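Local coordinates for secreted effector protein sseI (Salmonella enterica subsp. enterica serovar Typhimurium, PDB 4G29) that is a secreted virulence effector whose cysteine-protease-like catalytic domain probably deamidates host proteins, as related dermonecrotic toxins do, at residues G40-L45 against T78-V83; F67-D70 against I76-N79. All blocks are in the same frame, centred on the assembly; numbering follows the deposited sequence.

Interaction 1. Residues G40-L45 against T78-V83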
loop_
_atom_site.group_PDB
_atom_site.type_symbol
_atom_site.label_atom_id
_atom_site.label_comp_id
_atom_site.label_asym_id
_atom_site.label_seq_id
_atom_site.Cartn_x
_atom_site.Cartn_y
_atom_site.Cartn_z
ATOM N N GLY A 40 -0.735 -1.789 -12.439
ATOM C CA GLY A 40 -0.823 -0.429 -12.922
ATOM C C GLY A 40 -2.011 0.358 -12.371
ATOM O O GLY A 40 -2.200 1.500 -12.770
ATOM N N GLN A 41 -2.780 -0.234 -11.468
ATOM C CA GLN A 41 -4.001 0.428 -10.962
ATOM C C GLN A 41 -3.982 1.163 -9.636
ATOM O O GLN A 41 -5.021 1.838 -9.444
ATOM C CB GLN A 41 -5.155 -0.580 -10.871
ATOM C CG GLN A 41 -5.486 -1.247 -12.166
ATOM C CD GLN A 41 -5.872 -0.292 -13.258
ATOM O OE1 GLN A 41 -6.142 0.883 -13.039
ATOM N NE2 GLN A 41 -5.939 -0.802 -14.459
ATOM N N CYS A 42 -2.980 0.961 -8.718
ATOM C CA CYS A 42 -2.990 1.426 -7.344
ATOM C C CYS A 42 -3.201 2.922 -7.459
ATOM O O CYS A 42 -3.946 3.421 -6.685
ATOM C CB CYS A 42 -1.741 1.102 -6.394
ATOM S SG CYS A 42 -0.314 1.262 -7.123
ATOM N N GLU A 43 -2.534 3.639 -8.379
ATOM C CA GLU A 43 -2.610 5.088 -8.224
ATOM C C GLU A 43 -4.056 5.567 -8.483
ATOM O O GLU A 43 -4.624 6.417 -7.718
ATOM C CB GLU A 43 -1.567 5.778 -9.123
ATOM C CG GLU A 43 -1.348 7.126 -8.766
ATOM C CD GLU A 43 -0.181 7.734 -9.524
ATOM O OE1 GLU A 43 -0.497 8.731 -10.137
ATOM O OE2 GLU A 43 0.980 7.271 -9.490
ATOM N N SER A 44 -4.681 5.011 -9.531
ATOM C CA SER A 44 -6.047 5.428 -9.930
ATOM C C SER A 44 -7.120 4.993 -8.906
ATOM O O SER A 44 -8.236 5.478 -8.956
ATOM C CB SER A 44 -6.431 4.909 -11.344
ATOM O OG SER A 44 -6.747 3.517 -11.345
ATOM N N LEU A 45 -6.797 3.996 -8.066
ATOM C CA LEU A 45 -7.723 3.500 -7.064
ATOM C C LEU A 45 -7.715 4.370 -5.807
ATOM O O LEU A 45 -8.638 4.217 -4.981
ATOM C CB LEU A 45 -7.449 2.042 -6.716
ATOM C CG LEU A 45 -7.870 1.019 -7.743
ATOM C CD1 LEU A 45 -7.146 -0.337 -7.543
ATOM C CD2 LEU A 45 -9.382 0.811 -7.803
ATOM N N THR A 78 10.213 0.087 -7.215
ATOM C CA THR A 78 8.803 -0.223 -7.427
ATOM C C THR A 78 7.956 0.601 -6.470
ATOM O O THR A 78 8.260 0.675 -5.273
ATOM C CB THR A 78 8.590 -1.668 -7.228
ATOM O OG1 THR A 78 9.362 -2.392 -8.193
ATOM C CG2 THR A 78 7.066 -2.023 -7.327
ATOM N N ASN A 79 6.907 1.207 -6.991
ATOM C CA ASN A 79 6.011 1.988 -6.145
ATOM C C ASN A 79 4.696 1.258 -5.918
ATOM O O ASN A 79 4.329 0.271 -6.629
ATOM C CB ASN A 79 5.887 3.446 -6.609
ATOM C CG ASN A 79 5.121 3.595 -7.912
ATOM O OD1 ASN A 79 4.703 2.581 -8.493
ATOM N ND2 ASN A 79 4.895 4.848 -8.377
ATOM N N HIS A 80 3.980 1.699 -4.910
ATOM C CA HIS A 80 2.674 1.180 -4.601
ATOM C C HIS A 80 1.943 2.223 -3.730
ATOM O O HIS A 80 2.566 3.108 -3.142
ATOM C CB HIS A 80 2.765 -0.154 -3.853
ATOM C CG HIS A 80 1.460 -0.887 -3.745
ATOM N ND1 HIS A 80 0.722 -1.272 -4.844
ATOM C CD2 HIS A 80 0.759 -1.298 -2.657
ATOM C CE1 HIS A 80 -0.372 -1.886 -4.433
ATOM N NE2 HIS A 80 -0.383 -1.896 -3.108
ATOM N N PHE A 81 0.637 2.113 -3.719
ATOM C CA PHE A 81 -0.243 3.053 -2.999
ATOM C C PHE A 81 -1.385 2.350 -2.304
ATOM O O PHE A 81 -2.031 1.453 -2.866
ATOM C CB PHE A 81 -0.780 4.150 -3.922
ATOM C CG PHE A 81 0.315 4.952 -4.573
ATOM C CD1 PHE A 81 0.874 6.017 -3.922
ATOM C CD2 PHE A 81 0.765 4.622 -5.824
ATOM C CE1 PHE A 81 1.885 6.711 -4.480
ATOM C CE2 PHE A 81 1.800 5.355 -6.378
ATOM C CZ PHE A 81 2.343 6.360 -5.704
ATOM N N ALA A 82 -1.679 2.789 -1.092
ATOM C CA ALA A 82 -2.813 2.265 -0.366
ATOM C C ALA A 82 -3.527 3.459 0.305
ATOM O O ALA A 82 -2.990 4.561 0.308
ATOM C CB ALA A 82 -2.371 1.218 0.702
ATOM N N VAL A 83 -4.647 3.201 0.938
ATOM C CA VAL A 83 -5.398 4.274 1.641
ATOM C C VAL A 83 -5.622 3.855 3.092
ATOM O O VAL A 83 -5.955 2.699 3.360
ATOM C CB VAL A 83 -6.723 4.619 0.908
ATOM C CG1 VAL A 83 -7.388 5.837 1.504
ATOM C CG2 VAL A 83 -6.501 4.843 -0.623
HETATM O O HOH W 1 -4.450 2.121 -4.137
HETATM O O HOH W 2 2.583 5.191 -10.166
#
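C42, on helix 42-55, points its CB toward strand 78-87, and its thiol touches H80 and F81. SG lies 3.6 Å from H80 ND1 and approaches the imidazole obliquely, 52° off the ring normal. C42 SG also lies at the edge of the F81 ring, 3.8 Å from F81 CD2, a Cys sulfur-aromatic contact. A chi1 of 41° sets SG between the backbone N and carbonyl carbon of C42, beside H80 ND1 and the F81 ring edge. C42 CB itself lies 3.6 Å from F81 O. Farther out, the E43 chain, extended beyond CG, runs alongside the phenyl ring; OE2 comes 3.7 Å from F81 CE2, with carboxylate and ring planes nearly perpendicular. No direct hydrogen bond joins the segments, but two waters do: one bridges C42 O and F81 O, the other donates to E43 OE2 and accepts from N79 ND2. In the second shell, D95 bonds H80 NE2 and Q100 NE2 bonds H80 ND1, so both imidazole nitrogens are engaged, while F101 meets the ring edge-to-face. C42, H80 and D95 thus have the geometry of a Cys-His-Asp triad, consistent with a papain-like active site. Helix 42-55 packs over strand 78-87 through M46 on F81 and V49 and M53 on V83; strand 61-69 borders this strand in the sheet, and K34 of helix 29-36 touches Q41 and L45.

Interaction 2. Residues F67-D70 against I76-N79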
loop_
_atom_site.group_PDB
_atom_site.type_symbol
_atom_site.label_atom_id
_atom_site.label_comp_id
_atom_site.label_asym_id
_atom_site.label_seq_id
_atom_site.Cartn_x
_atom_site.Cartn_y
_atom_site.Cartn_z
ATOM N N PHE A 67 7.577 2.573 -1.403
ATOM C CA PHE A 67 8.584 2.023 -2.297
ATOM C C PHE A 67 9.016 0.623 -1.842
ATOM O O PHE A 67 9.098 0.340 -0.627
ATOM C CB PHE A 67 9.838 2.873 -2.387
ATOM C CG PHE A 67 9.719 4.123 -3.259
ATOM C CD1 PHE A 67 8.993 4.131 -4.494
ATOM C CD2 PHE A 67 10.434 5.280 -2.923
ATOM C CE1 PHE A 67 8.937 5.271 -5.286
ATOM C CE2 PHE A 67 10.329 6.457 -3.723
ATOM C CZ PHE A 67 9.610 6.401 -4.922
ATOM N N ILE A 68 9.335 -0.206 -2.846
ATOM C CA ILE A 68 9.879 -1.545 -2.654
ATOM C C ILE A 68 11.174 -1.609 -3.446
ATOM O O ILE A 68 11.172 -1.408 -4.683
ATOM C CB ILE A 68 8.897 -2.634 -3.151
ATOM C CG1 ILE A 68 7.584 -2.568 -2.367
ATOM C CG2 ILE A 68 9.571 -4.019 -3.009
ATOM C CD1 ILE A 68 6.354 -3.135 -3.123
ATOM N N TRP A 69 12.287 -1.782 -2.735
ATOM C CA TRP A 69 13.601 -1.762 -3.341
ATOM C C TRP A 69 14.141 -3.159 -3.227
ATOM O O TRP A 69 14.135 -3.737 -2.148
ATOM C CB TRP A 69 14.570 -0.864 -2.573
ATOM C CG TRP A 69 14.362 0.616 -2.697
ATOM C CD1 TRP A 69 13.622 1.396 -1.882
ATOM C CD2 TRP A 69 15.004 1.491 -3.624
ATOM N NE1 TRP A 69 13.709 2.715 -2.257
ATOM C CE2 TRP A 69 14.534 2.807 -3.344
ATOM C CE3 TRP A 69 15.851 1.286 -4.719
ATOM C CZ2 TRP A 69 14.957 3.925 -4.071
ATOM C CZ3 TRP A 69 16.266 2.409 -5.444
ATOM C CH2 TRP A 69 15.808 3.692 -5.131
ATOM N N ASP A 70 14.632 -3.686 -4.348
ATOM C CA ASP A 70 15.256 -5.015 -4.410
ATOM C C ASP A 70 16.747 -4.965 -4.140
ATOM O O ASP A 70 17.324 -5.895 -3.556
ATOM C CB ASP A 70 15.071 -5.596 -5.802
ATOM C CG ASP A 70 13.640 -5.966 -6.100
ATOM O OD1 ASP A 70 12.938 -6.425 -5.185
ATOM O OD2 ASP A 70 13.227 -5.827 -7.278
ATOM N N ILE A 76 15.005 2.591 -10.691
ATOM C CA ILE A 76 13.682 3.082 -10.360
ATOM C C ILE A 76 13.043 2.065 -9.413
ATOM O O ILE A 76 12.760 0.923 -9.819
ATOM C CB ILE A 76 12.752 3.298 -11.610
ATOM C CG1 ILE A 76 13.429 4.214 -12.630
ATOM C CG2 ILE A 76 11.364 3.859 -11.131
ATOM C CD1 ILE A 76 12.603 4.517 -13.960
ATOM N N PRO A 77 12.788 2.465 -8.170
ATOM C CA PRO A 77 12.168 1.498 -7.277
ATOM C C PRO A 77 10.734 1.197 -7.691
ATOM O O PRO A 77 10.142 1.903 -8.485
ATOM C CB PRO A 77 12.109 2.264 -5.946
ATOM C CG PRO A 77 11.957 3.708 -6.340
ATOM C CD PRO A 77 12.969 3.768 -7.501
ATOM N N THR A 78 10.213 0.087 -7.215
ATOM C CA THR A 78 8.803 -0.223 -7.427
ATOM C C THR A 78 7.956 0.601 -6.470
ATOM O O THR A 78 8.260 0.675 -5.273
ATOM C CB THR A 78 8.590 -1.668 -7.228
ATOM O OG1 THR A 78 9.362 -2.392 -8.193
ATOM C CG2 THR A 78 7.066 -2.023 -7.327
ATOM N N ASN A 79 6.907 1.207 -6.991
ATOM C CA ASN A 79 6.011 1.988 -6.145
ATOM C C ASN A 79 4.696 1.258 -5.918
ATOM O O ASN A 79 4.329 0.271 -6.629
ATOM C CB ASN A 79 5.887 3.446 -6.609
ATOM C CG ASN A 79 5.121 3.595 -7.912
ATOM O OD1 ASN A 79 4.703 2.581 -8.493
ATOM N ND2 ASN A 79 4.895 4.848 -8.377
HETATM O O HOH W 3 11.832 -2.974 -6.892
#
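I68 and T78 form an antiparallel hydrogen-bonded pair, I68 N to T78 O at 2.8 Å and T78 N to I68 O at 3.1 Å, with F67 and N79 the adjoining non-hydrogen-bonded pair. T78 O also receives a CA-H...O contact from F67 CA, 3.3 Å away. P77 fills the angle between two aromatic rings. Its CG stands over the centre of the F67 ring, 3.6 Å from the centroid, and its CB stands likewise over the six-membered ring of W69, 3.7 Å from that centroid; both are CH-pi contacts, each within 15° of the ring normal. The edge of the F67 ring meets N79 CB, with CE1 3.8 Å from it. With chi1 at 70° the N79 amide leads away from strand 61-69, and its ND2 is hydrogen-bonded to Y148 O. The side chains of I68 and T78 share the other face of the sheet, where a water links I68 O to T78 OG1. Beyond the pair, W69 NE1 bonds Y134 OH on strand 132-138, the next strand over. This is the end of a beta hairpin, strands 61-69 and 78-87, within the antiparallel sheet of a papain-like fold.

Overall arrangement
Strand 78-87 takes part in both interactions, which share T78 and N79 and have centres about 13 Å apart. Interaction 1 lies nearer the centre of the chain and sets a helix against a strand; interaction 2 lies farther out, where neighbouring strands of one sheet meet near the end of their hairpin. Both are largely buried, although E43 is exposed in the first and T78 and N79 are partly exposed in the second. Their chemistry differs accordingly: in 40-45 against 78-83 a thiol meets an imidazole and a phenyl edge at a probable catalytic site, with waters bridging backbone and polar ends, whereas paired backbone bonds and proline-aromatic contacts fasten 67-70 to 76-79.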